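Local coordinates for lipopolysaccharide biosynthesis protein wbpB (Thermus thermophilus, PDB 3O9Z) that probably acts as an NAD-dependent sugar dehydrogenase in the biosynthesis of 2,3-diacetamido-2,3-dideoxy-D-mannuronic acid, at residues T182-H187 with L227-S232; K164-S169 with G178-N183; W194-A199 with I249-E254. All coordinates share one frame; numbering follows the deposited sequence. Where two conformers were deposited one is given.

Interaction 1: residues T182-H187 with L227-S232. With AKG (2-oxoglutaric acid), chain F; NAD (nicotinamide-adenine-dinucleotide), chain E.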
loop_
_atom_site.group_PDB
_atom_site.type_symbol
_atom_site.label_atom_id
_atom_site.label_comp_id
_atom_site.label_asym_id
_atom_site.label_seq_id
_atom_site.Cartn_x
_atom_site.Cartn_y
_atom_site.Cartn_z
ATOM N N THR A 182 -20.922 0.654 14.698
ATOM C CA THR A 182 -21.318 0.343 13.330
ATOM C C THR A 182 -20.687 -0.978 12.886
ATOM O O THR A 182 -21.368 -1.905 12.459
ATOM C CB THR A 182 -20.863 1.441 12.383
ATOM O OG1 THR A 182 -21.581 2.654 12.664
ATOM C CG2 THR A 182 -21.153 1.073 10.922
ATOM N N ASN A 183 -19.360 -1.033 12.952
ATOM C CA ASN A 183 -18.650 -2.159 12.370
ATOM C C ASN A 183 -19.054 -3.468 12.994
ATOM O O ASN A 183 -19.246 -4.409 12.252
ATOM C CB ASN A 183 -17.141 -1.969 12.489
ATOM C CG ASN A 183 -16.386 -2.998 11.696
ATOM O OD1 ASN A 183 -16.671 -3.188 10.514
ATOM N ND2 ASN A 183 -15.479 -3.737 12.350
ATOM N N ILE A 184 -19.174 -3.522 14.323
ATOM C CA ILE A 184 -19.620 -4.755 14.941
ATOM C C ILE A 184 -21.099 -4.617 15.301
ATOM O O ILE A 184 -21.870 -5.509 15.033
ATOM C CB ILE A 184 -18.788 -5.048 16.186
ATOM C CG1 ILE A 184 -17.293 -5.080 15.846
ATOM C CG2 ILE A 184 -19.230 -6.396 16.781
ATOM C CD1 ILE A 184 -16.837 -6.169 14.870
ATOM N N GLY A 185 -21.480 -3.493 15.876
ATOM C CA GLY A 185 -22.853 -3.336 16.401
ATOM C C GLY A 185 -23.961 -3.381 15.387
ATOM O O GLY A 185 -25.093 -3.733 15.758
ATOM N N ILE A 186 -23.663 -3.154 14.104
ATOM C CA ILE A 186 -24.777 -3.124 13.146
ATOM C C ILE A 186 -25.570 -4.417 13.161
ATOM O O ILE A 186 -26.787 -4.422 12.913
ATOM C CB ILE A 186 -24.264 -2.800 11.736
ATOM C CG1 ILE A 186 -25.458 -2.446 10.823
ATOM C CG2 ILE A 186 -23.414 -3.936 11.118
ATOM C CD1 ILE A 186 -25.937 -1.050 11.080
ATOM N N HIS A 187 -24.926 -5.555 13.426
ATOM C CA HIS A 187 -25.615 -6.825 13.492
ATOM C C HIS A 187 -26.767 -6.743 14.476
ATOM O O HIS A 187 -27.873 -7.178 14.143
ATOM C CB HIS A 187 -24.653 -7.931 13.937
ATOM C CG HIS A 187 -23.775 -8.470 12.852
ATOM N ND1 HIS A 187 -24.257 -9.203 11.787
ATOM C CD2 HIS A 187 -22.430 -8.417 12.706
ATOM C CE1 HIS A 187 -23.243 -9.579 11.026
ATOM N NE2 HIS A 187 -22.128 -9.092 11.546
ATOM N N LEU A 227 -21.921 -3.807 24.027
ATOM C CA LEU A 227 -21.106 -4.311 22.914
ATOM C C LEU A 227 -19.620 -4.250 23.320
ATOM O O LEU A 227 -19.146 -3.190 23.750
ATOM C CB LEU A 227 -21.375 -3.369 21.723
ATOM C CG LEU A 227 -20.378 -3.540 20.578
ATOM C CD1 LEU A 227 -20.424 -4.924 19.935
ATOM C CD2 LEU A 227 -20.701 -2.407 19.566
ATOM N N SER A 228 -18.879 -5.344 23.137
ATOM C CA SER A 228 -17.448 -5.244 23.344
ATOM C C SER A 228 -16.699 -6.223 22.453
ATOM O O SER A 228 -17.221 -7.289 22.066
ATOM C CB SER A 228 -17.075 -5.541 24.794
ATOM O OG SER A 228 -15.670 -5.345 25.042
ATOM N N ILE A 229 -15.486 -5.806 22.120
ATOM C CA ILE A 229 -14.510 -6.676 21.462
ATOM C C ILE A 229 -13.425 -7.140 22.420
ATOM O O ILE A 229 -12.418 -7.722 21.981
ATOM C CB ILE A 229 -13.917 -6.058 20.167
ATOM C CG1 ILE A 229 -13.363 -4.684 20.513
ATOM C CG2 ILE A 229 -15.016 -5.992 19.081
ATOM C CD1 ILE A 229 -12.482 -4.019 19.407
ATOM N N ASP A 230 -13.616 -6.842 23.705
ATOM C CA ASP A 230 -12.724 -7.388 24.765
ATOM C C ASP A 230 -13.365 -8.667 25.318
ATOM O O ASP A 230 -14.417 -8.595 25.963
ATOM C CB ASP A 230 -12.578 -6.324 25.845
ATOM C CG ASP A 230 -11.679 -6.741 26.979
ATOM O OD1 ASP A 230 -11.348 -7.940 27.046
ATOM O OD2 ASP A 230 -11.369 -5.855 27.812
ATOM N N PRO A 231 -12.725 -9.821 25.089
ATOM C CA PRO A 231 -13.352 -11.074 25.522
ATOM C C PRO A 231 -13.364 -11.269 27.048
ATOM O O PRO A 231 -14.075 -12.149 27.521
ATOM C CB PRO A 231 -12.474 -12.128 24.832
ATOM C CG PRO A 231 -11.121 -11.507 24.802
ATOM C CD PRO A 231 -11.436 -10.046 24.404
ATOM N N SER A 232 -12.780 -10.345 27.808
ATOM C CA SER A 232 -12.909 -10.371 29.259
ATOM C C SER A 232 -14.367 -10.189 29.676
ATOM O O SER A 232 -14.735 -10.461 30.826
ATOM C CB SER A 232 -12.016 -9.335 29.953
ATOM O OG SER A 232 -12.527 -8.015 29.866
HETATM C C1 AKG F . -17.148 -8.356 11.749
HETATM O O1 AKG F . -16.110 -8.744 12.347
HETATM O O2 AKG F . -17.121 -7.422 10.940
HETATM C C2 AKG F . -18.417 -9.040 11.871
HETATM O O5 AKG F . -19.384 -8.608 11.247
HETATM C C3 AKG F . -18.558 -10.239 12.770
HETATM C C4 AKG F . -19.072 -9.748 14.123
HETATM C C5 AKG F . -19.096 -10.822 15.191
HETATM O O3 AKG F . -18.099 -11.554 15.343
HETATM O O4 AKG F . -20.103 -10.958 15.890
HETATM P PA NAD E . -10.295 -7.471 5.774
HETATM O O1A NAD E . -9.860 -8.841 6.137
HETATM O O2A NAD E . -9.527 -6.220 6.226
HETATM O O5B NAD E . -10.344 -7.568 4.199
HETATM C C5B NAD E . -10.653 -6.367 3.546
HETATM C C4B NAD E . -10.224 -6.504 2.065
HETATM O O4B NAD E . -10.686 -5.369 1.287
HETATM C C3B NAD E . -8.673 -6.446 1.994
HETATM O O3B NAD E . -8.134 -7.600 1.318
HETATM C C2B NAD E . -8.364 -5.116 1.286
HETATM O O2B NAD E . -7.171 -5.120 0.488
HETATM C C1B NAD E . -9.625 -5.061 0.374
HETATM N N9A NAD E . -9.827 -3.685 -0.150
HETATM C C8A NAD E . -9.406 -2.449 0.233
HETATM N N7A NAD E . -9.827 -1.519 -0.621
HETATM C C5A NAD E . -10.470 -2.164 -1.648
HETATM C C6A NAD E . -11.119 -1.748 -2.871
HETATM N N6A NAD E . -11.117 -0.429 -3.237
HETATM N N1A NAD E . -11.650 -2.760 -3.547
HETATM C C2A NAD E . -11.686 -4.058 -3.276
HETATM N N3A NAD E . -11.059 -4.476 -2.147
HETATM C C4A NAD E . -10.511 -3.540 -1.365
HETATM O O3 NAD E . -11.808 -7.276 6.257
HETATM P PN NAD E . -13.003 -8.275 6.379
HETATM O O1N NAD E . -13.117 -8.724 7.835
HETATM O O2N NAD E . -12.926 -9.318 5.299
HETATM O O5D NAD E . -14.277 -7.323 6.229
HETATM C C5D NAD E . -14.670 -7.125 4.894
HETATM C C4D NAD E . -16.128 -6.636 4.952
HETATM O O4D NAD E . -16.894 -7.776 5.402
HETATM C C3D NAD E . -16.416 -5.469 5.907
HETATM O O3D NAD E . -17.541 -4.739 5.322
HETATM C C2D NAD E . -16.942 -6.215 7.145
HETATM O O2D NAD E . -17.855 -5.434 7.900
HETATM C C1D NAD E . -17.622 -7.480 6.608
HETATM N N1N NAD E . -17.613 -8.590 7.560
HETATM C C2N NAD E . -18.729 -9.245 7.798
HETATM C C3N NAD E . -18.841 -10.318 8.659
HETATM C C7N NAD E . -20.192 -10.875 8.850
HETATM O O7N NAD E . -21.091 -10.738 7.993
HETATM N N7N NAD E . -20.319 -11.635 9.931
HETATM C C4N NAD E . -17.670 -10.745 9.300
HETATM C C5N NAD E . -16.487 -10.088 8.960
HETATM C C6N NAD E . -16.447 -9.014 8.073
#
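The imidazole of His187 presents its edge to both bound ligands: C2 and O5 of 2-oxoglutarate and the carboxamide carbon of NAD lie near the ring plane, while the NAD amide nitrogen N7N approaches obliquely. His187 NE2 donates to the keto oxygen O5 at 2.8 Å, in a somewhat bent bond (145°), and Phe262 packs edge-to-face with the histidine. Replacing His187 by an alanine removes the ring, and O5 is then likely to lose this N-H donor, with a gap left beside the nicotinamide amide. Ile184 joins this ligand-binding turn to the end of strand 221-228. Its methyl CG2 lies 3.7 Å from Leu227 CD1. With CG1 anti to the carbonyl carbon (chi1 -55°), the longer branch runs past Ile229, its CG1 at 4.1 Å from Ile229 CG2, and carries CD1 to 3.7 Å from O1 of 2-oxoglutarate. Both Leu227 and Ile229 meet Ile184 nearly at right angles. Beside them, Leu227 CD2 lies against Gly185, where a beta carbon would be tight. This buried packing backs the 2-oxoglutarate site of a Gfo/Idh/MocA-type oxidoreductase, where Tyr158 and Thr160 also touch Ile184 and His187 adds the link to the nicotinamide amide.

Interaction 2: residues K164-S169 with G178-N183; sequences KWYGKS and GGLATN
The backbone O of Tyr166, the residue that reaches across to Asn183, is gripped by two donors from Ser169, its OG at 2.8 Å and its N at 3.1 Å. The hydroxyl comes in tilted 19° from the carbonyl plane. These bonds tighten the turn in the loop that follows strand 152-160 in the C-terminal alpha/beta domain of the Gfo/Idh/MocA family, and they hold the backbone from which the tyrosine extends. With CG anti to the backbone N (chi1 -175°), the ring points at the short helix 180-183. There Asn183, its own CG likewise anti, comes from the opposite direction and donates from ND2 to Tyr166 OH at 2.9 Å. The hydroxyl oxygen lies almost in the amide plane, although ring and amide are turned 40° against each other. Asn82 donates to Asn183 OD1, so both ends of the amide are used and its rotation is probably fixed; the residue belongs to the NAD and 2-oxoglutarate pockets. Leu180 adds a looser touch, its CD1 methyl 4.1 Å from Tyr166 OH.

Helix 180-183 starts after Gly179, at the N-cap position, whose O accepts from the N atoms of both Thr182 and Asn183. Gly179 and the preceding Gly178 have positive phi, and a beta carbon on Gly178 would clash with Thr182. On the loop side, Trp165 NE1 bonds to Asp44 of the second subunit and Lys168 NZ to Phe52 O of that subunit, so the turn carrying Tyr166 also lies at a subunit interface. The indole packs against the tyrosine as well: Tyr166 CB lies 4.0 Å above one face of Trp165, toward its rim, and Trp165 CH2 lies in the plane of the Tyr166 ring, at its edge.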
loop_
_atom_site.group_PDB
_atom_site.type_symbol
_atom_site.label_atom_id
_atom_site.label_comp_id
_atom_site.label_asym_id
_atom_site.label_seq_id
_atom_site.Cartn_x
_atom_site.Cartn_y
_atom_site.Cartn_z
ATOM N N LYS A 164 -4.989 -8.280 18.603
ATOM C CA LYS A 164 -4.248 -7.024 18.507
ATOM C C LYS A 164 -4.189 -6.472 17.094
ATOM O O LYS A 164 -3.988 -5.275 16.900
ATOM C CB LYS A 164 -2.823 -7.276 19.031
ATOM C CG LYS A 164 -2.811 -7.490 20.523
ATOM C CD LYS A 164 -3.220 -6.306 21.285
ATOM C CE LYS A 164 -3.082 -6.672 22.760
ATOM N NZ LYS A 164 -2.271 -5.581 23.315
ATOM N N TRP A 165 -4.412 -7.305 16.089
ATOM C CA TRP A 165 -4.400 -6.823 14.717
ATOM C C TRP A 165 -5.559 -5.836 14.480
ATOM O O TRP A 165 -5.446 -4.965 13.629
ATOM C CB TRP A 165 -4.495 -8.025 13.751
ATOM C CG TRP A 165 -5.712 -8.844 14.010
ATOM C CD1 TRP A 165 -5.827 -9.857 14.923
ATOM C CD2 TRP A 165 -7.024 -8.661 13.454
ATOM N NE1 TRP A 165 -7.120 -10.344 14.959
ATOM C CE2 TRP A 165 -7.874 -9.611 14.079
ATOM C CE3 TRP A 165 -7.551 -7.785 12.473
ATOM C CZ2 TRP A 165 -9.244 -9.726 13.760
ATOM C CZ3 TRP A 165 -8.910 -7.951 12.117
ATOM C CH2 TRP A 165 -9.712 -8.862 12.811
ATOM N N TYR A 166 -6.693 -6.063 15.130
ATOM C CA TYR A 166 -7.887 -5.232 14.840
ATOM C C TYR A 166 -7.573 -3.755 15.046
ATOM O O TYR A 166 -7.962 -2.915 14.207
ATOM C CB TYR A 166 -9.030 -5.766 15.718
ATOM C CG TYR A 166 -10.378 -5.150 15.496
ATOM C CD1 TYR A 166 -11.321 -5.814 14.731
ATOM C CD2 TYR A 166 -10.745 -3.969 16.134
ATOM C CE1 TYR A 166 -12.607 -5.265 14.554
ATOM C CE2 TYR A 166 -12.039 -3.410 15.970
ATOM C CZ TYR A 166 -12.911 -4.069 15.185
ATOM O OH TYR A 166 -14.212 -3.561 14.992
ATOM N N GLY A 167 -6.869 -3.404 16.127
ATOM C CA GLY A 167 -6.485 -2.022 16.408
ATOM C C GLY A 167 -5.483 -1.364 15.492
ATOM O O GLY A 167 -5.228 -0.162 15.628
ATOM N N LYS A 168 -4.933 -2.144 14.558
ATOM C CA LYS A 168 -3.992 -1.653 13.555
ATOM C C LYS A 168 -4.599 -1.710 12.162
ATOM O O LYS A 168 -3.917 -1.414 11.179
ATOM C CB LYS A 168 -2.661 -2.420 13.624
ATOM C CG LYS A 168 -2.001 -2.079 14.962
ATOM C CD LYS A 168 -0.559 -2.613 14.987
ATOM C CE LYS A 168 0.054 -2.176 16.310
ATOM N NZ LYS A 168 1.451 -2.778 16.485
ATOM N N SER A 169 -5.908 -1.968 12.103
ATOM C CA SER A 169 -6.603 -2.128 10.802
ATOM C C SER A 169 -7.572 -0.965 10.556
ATOM O O SER A 169 -7.854 -0.131 11.428
ATOM C CB SER A 169 -7.352 -3.462 10.837
ATOM O OG SER A 169 -8.565 -3.339 11.550
ATOM N N GLY A 178 -16.918 3.314 10.460
ATOM C CA GLY A 178 -18.072 3.874 11.173
ATOM C C GLY A 178 -18.006 3.744 12.680
ATOM O O GLY A 178 -18.900 4.239 13.378
ATOM N N GLY A 179 -16.917 3.178 13.180
ATOM C CA GLY A 179 -16.728 3.045 14.614
ATOM C C GLY A 179 -17.247 1.680 15.071
ATOM O O GLY A 179 -17.932 0.967 14.349
ATOM N N LEU A 180 -16.956 1.323 16.322
ATOM C CA LEU A 180 -17.317 0.016 16.878
ATOM C C LEU A 180 -18.818 -0.303 16.777
ATOM O O LEU A 180 -19.207 -1.403 16.407
ATOM C CB LEU A 180 -16.784 -0.066 18.319
ATOM C CG LEU A 180 -17.040 -1.406 19.011
ATOM C CD1 LEU A 180 -16.135 -2.427 18.376
ATOM C CD2 LEU A 180 -16.703 -1.271 20.498
ATOM N N ALA A 181 -19.644 0.692 17.124
ATOM C CA ALA A 181 -21.096 0.455 17.110
ATOM C C ALA A 181 -21.660 0.236 15.719
ATOM O O ALA A 181 -22.696 -0.433 15.563
ATOM C CB ALA A 181 -21.819 1.641 17.767
ATOM N N THR A 182 -20.922 0.654 14.698
ATOM C CA THR A 182 -21.318 0.343 13.330
ATOM C C THR A 182 -20.687 -0.978 12.886
ATOM O O THR A 182 -21.368 -1.905 12.459
ATOM C CB THR A 182 -20.863 1.441 12.383
ATOM O OG1 THR A 182 -21.581 2.654 12.664
ATOM C CG2 THR A 182 -21.153 1.073 10.922
ATOM N N ASN A 183 -19.360 -1.033 12.952
ATOM C CA ASN A 183 -18.650 -2.159 12.370
ATOM C C ASN A 183 -19.054 -3.468 12.994
ATOM O O ASN A 183 -19.246 -4.409 12.252
ATOM C CB ASN A 183 -17.141 -1.969 12.489
ATOM C CG ASN A 183 -16.386 -2.998 11.696
ATOM O OD1 ASN A 183 -16.671 -3.188 10.514
ATOM N ND2 ASN A 183 -15.479 -3.737 12.350
#

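Interaction 3: residues W194-A199 with I249-E254; sequences WLFGRA and IAVDGE
Leu195 and Ile249 meet tip to tip, and the contact across the two segments is wholly apolar. Their CD1 methyls come within 3.8 Å. Ile249 reaches that far because its CG1 stands anti to the backbone N (chi1 -177°) and the chain stays extended to CD1. That same methyl is also 4.3 Å from Phe196 CE2, so the end of Ile249 serves both helix residues.

Of the ring contacts, those across the segments are made at an edge. Ile249 CD1 and Val251 CG2 both lie near the plane of the Phe196 ring, the valine methyl 4.4 Å from CZ. Within the helix, Leu195 CB sits 3.6 Å above one ring face, over its centre, and probably limits how the phenyl can turn.

Backbone bonds shape the end of 249-254. Val251 and Glu254 pair through N and O in both directions, closing a type I' turn through Asp252 and Gly253 that makes a hairpin of strands 245-251 and 254-257; at the other segment, Gly197 leaves the helix with positive phi.

Helix 186-196 thus packs its C-terminal end on the six-stranded sheet, with Val154 of the neighbouring strand 152-160 touching both Phe196 and Ile249, and Leu141 and Leu145 of helix 136-146 alongside.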
loop_
_atom_site.group_PDB
_atom_site.type_symbol
_atom_site.label_atom_id
_atom_site.label_comp_id
_atom_site.label_asym_id
_atom_site.label_seq_id
_atom_site.Cartn_x
_atom_site.Cartn_y
_atom_site.Cartn_z
ATOM N N TRP A 194 -35.310 -5.142 13.137
ATOM C CA TRP A 194 -36.111 -6.205 12.512
ATOM C C TRP A 194 -37.182 -6.763 13.459
ATOM O O TRP A 194 -38.349 -6.931 13.058
ATOM C CB TRP A 194 -35.144 -7.312 12.069
ATOM C CG TRP A 194 -35.716 -8.512 11.410
ATOM C CD1 TRP A 194 -36.462 -8.546 10.259
ATOM C CD2 TRP A 194 -35.442 -9.873 11.768
ATOM N NE1 TRP A 194 -36.702 -9.864 9.924
ATOM C CE2 TRP A 194 -36.055 -10.692 10.804
ATOM C CE3 TRP A 194 -34.690 -10.474 12.782
ATOM C CZ2 TRP A 194 -36.012 -12.089 10.874
ATOM C CZ3 TRP A 194 -34.626 -11.865 12.842
ATOM C CH2 TRP A 194 -35.288 -12.654 11.889
ATOM N N LEU A 195 -36.821 -7.019 14.718
ATOM C CA LEU A 195 -37.783 -7.541 15.683
ATOM C C LEU A 195 -38.743 -6.478 16.214
ATOM O O LEU A 195 -39.925 -6.785 16.409
ATOM C CB LEU A 195 -37.050 -8.155 16.865
ATOM C CG LEU A 195 -36.131 -9.348 16.554
ATOM C CD1 LEU A 195 -35.374 -9.737 17.832
ATOM C CD2 LEU A 195 -36.969 -10.536 16.036
ATOM N N PHE A 196 -38.256 -5.270 16.435
ATOM C CA PHE A 196 -38.948 -4.313 17.304
ATOM C C PHE A 196 -39.208 -2.951 16.686
ATOM O O PHE A 196 -39.778 -2.066 17.333
ATOM C CB PHE A 196 -38.206 -4.130 18.628
ATOM C CG PHE A 196 -37.977 -5.398 19.396
ATOM C CD1 PHE A 196 -39.053 -6.178 19.802
ATOM C CD2 PHE A 196 -36.696 -5.807 19.727
ATOM C CE1 PHE A 196 -38.844 -7.341 20.550
ATOM C CE2 PHE A 196 -36.466 -6.939 20.459
ATOM C CZ PHE A 196 -37.542 -7.734 20.873
ATOM N N GLY A 197 -38.798 -2.741 15.445
ATOM C CA GLY A 197 -39.064 -1.457 14.802
ATOM C C GLY A 197 -38.150 -0.282 15.037
ATOM O O GLY A 197 -36.981 -0.444 15.375
ATOM N N ARG A 198 -38.676 0.922 14.841
ATOM C CA ARG A 198 -37.875 2.120 14.750
ATOM C C ARG A 198 -37.507 2.583 16.153
ATOM O O ARG A 198 -38.304 2.447 17.108
ATOM C CB ARG A 198 -38.705 3.225 14.083
ATOM C CG ARG A 198 -37.953 4.534 13.808
ATOM C CD ARG A 198 -38.892 5.684 13.356
ATOM N NE ARG A 198 -38.150 6.923 13.137
ATOM C CZ ARG A 198 -37.561 7.244 11.987
ATOM N NH1 ARG A 198 -37.638 6.429 10.944
ATOM N NH2 ARG A 198 -36.896 8.385 11.874
ATOM N N ALA A 199 -36.342 3.196 16.286
ATOM C CA ALA A 199 -35.916 3.735 17.547
ATOM C C ALA A 199 -36.477 5.131 17.794
ATOM O O ALA A 199 -36.146 6.114 17.103
ATOM C CB ALA A 199 -34.377 3.742 17.656
ATOM N N ILE A 249 -29.546 -12.352 23.268
ATOM C CA ILE A 249 -30.732 -11.491 23.385
ATOM C C ILE A 249 -31.649 -12.090 24.443
ATOM O O ILE A 249 -32.087 -13.257 24.345
ATOM C CB ILE A 249 -31.423 -11.204 22.045
ATOM C CG1 ILE A 249 -32.608 -10.251 22.263
ATOM C CG2 ILE A 249 -31.871 -12.489 21.342
ATOM C CD1 ILE A 249 -33.162 -9.686 20.952
ATOM N N ALA A 250 -31.928 -11.316 25.489
ATOM C CA ALA A 250 -32.808 -11.798 26.576
ATOM C C ALA A 250 -34.090 -10.984 26.576
ATOM O O ALA A 250 -34.057 -9.763 26.751
ATOM C CB ALA A 250 -32.104 -11.706 27.937
ATOM N N VAL A 251 -35.222 -11.636 26.313
ATOM C CA VAL A 251 -36.477 -10.920 26.122
ATOM C C VAL A 251 -37.408 -11.316 27.270
ATOM O O VAL A 251 -37.734 -12.493 27.454
ATOM C CB VAL A 251 -37.160 -11.299 24.795
ATOM C CG1 VAL A 251 -38.501 -10.593 24.668
ATOM C CG2 VAL A 251 -36.233 -10.980 23.604
ATOM N N ASP A 252 -37.797 -10.320 28.059
ATOM C CA ASP A 252 -38.641 -10.537 29.231
ATOM C C ASP A 252 -38.052 -11.668 30.091
ATOM O O ASP A 252 -38.798 -12.535 30.555
ATOM C CB ASP A 252 -40.059 -10.914 28.774
ATOM C CG ASP A 252 -40.881 -9.722 28.294
ATOM O OD1 ASP A 252 -40.364 -8.581 28.201
ATOM O OD2 ASP A 252 -42.085 -9.947 28.017
ATOM N N GLY A 253 -36.730 -11.686 30.278
ATOM C CA GLY A 253 -36.049 -12.728 31.060
ATOM C C GLY A 253 -35.745 -14.089 30.445
ATOM O O GLY A 253 -35.205 -14.976 31.109
ATOM N N GLU A 254 -36.098 -14.284 29.181
ATOM C CA GLU A 254 -35.743 -15.514 28.468
ATOM C C GLU A 254 -34.541 -15.324 27.547
ATOM O O GLU A 254 -34.582 -14.456 26.675
ATOM C CB GLU A 254 -36.880 -15.887 27.533
ATOM C CG GLU A 254 -38.163 -16.212 28.250
ATOM C CD GLU A 254 -39.077 -17.005 27.346
ATOM O OE1 GLU A 254 -38.836 -16.941 26.119
ATOM O OE2 GLU A 254 -39.995 -17.688 27.855
#

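In the fold
Interactions 1 and 2 adjoin, with centres about 9 Å apart; they share Thr182 and Asn183, and Ile184 and Ile229 of interaction 1 both pack against Tyr166 of interaction 2. Interaction 3 stands apart, its centre about 18 Å from that of interaction 1 and about 26 Å from that of interaction 2. Along the chain, interaction 2 closes before interaction 3 opens, whereas the segments of interactions 1 and 3 alternate. Interactions 1 and 3 both reach the six-stranded sheet of the C-terminal domain. Helix 186-196, with His187 near its start, thus spans from the ligand pocket to apolar packing on strand 245-251, though the two contacts do not touch, their nearest atoms being about 8 Å apart.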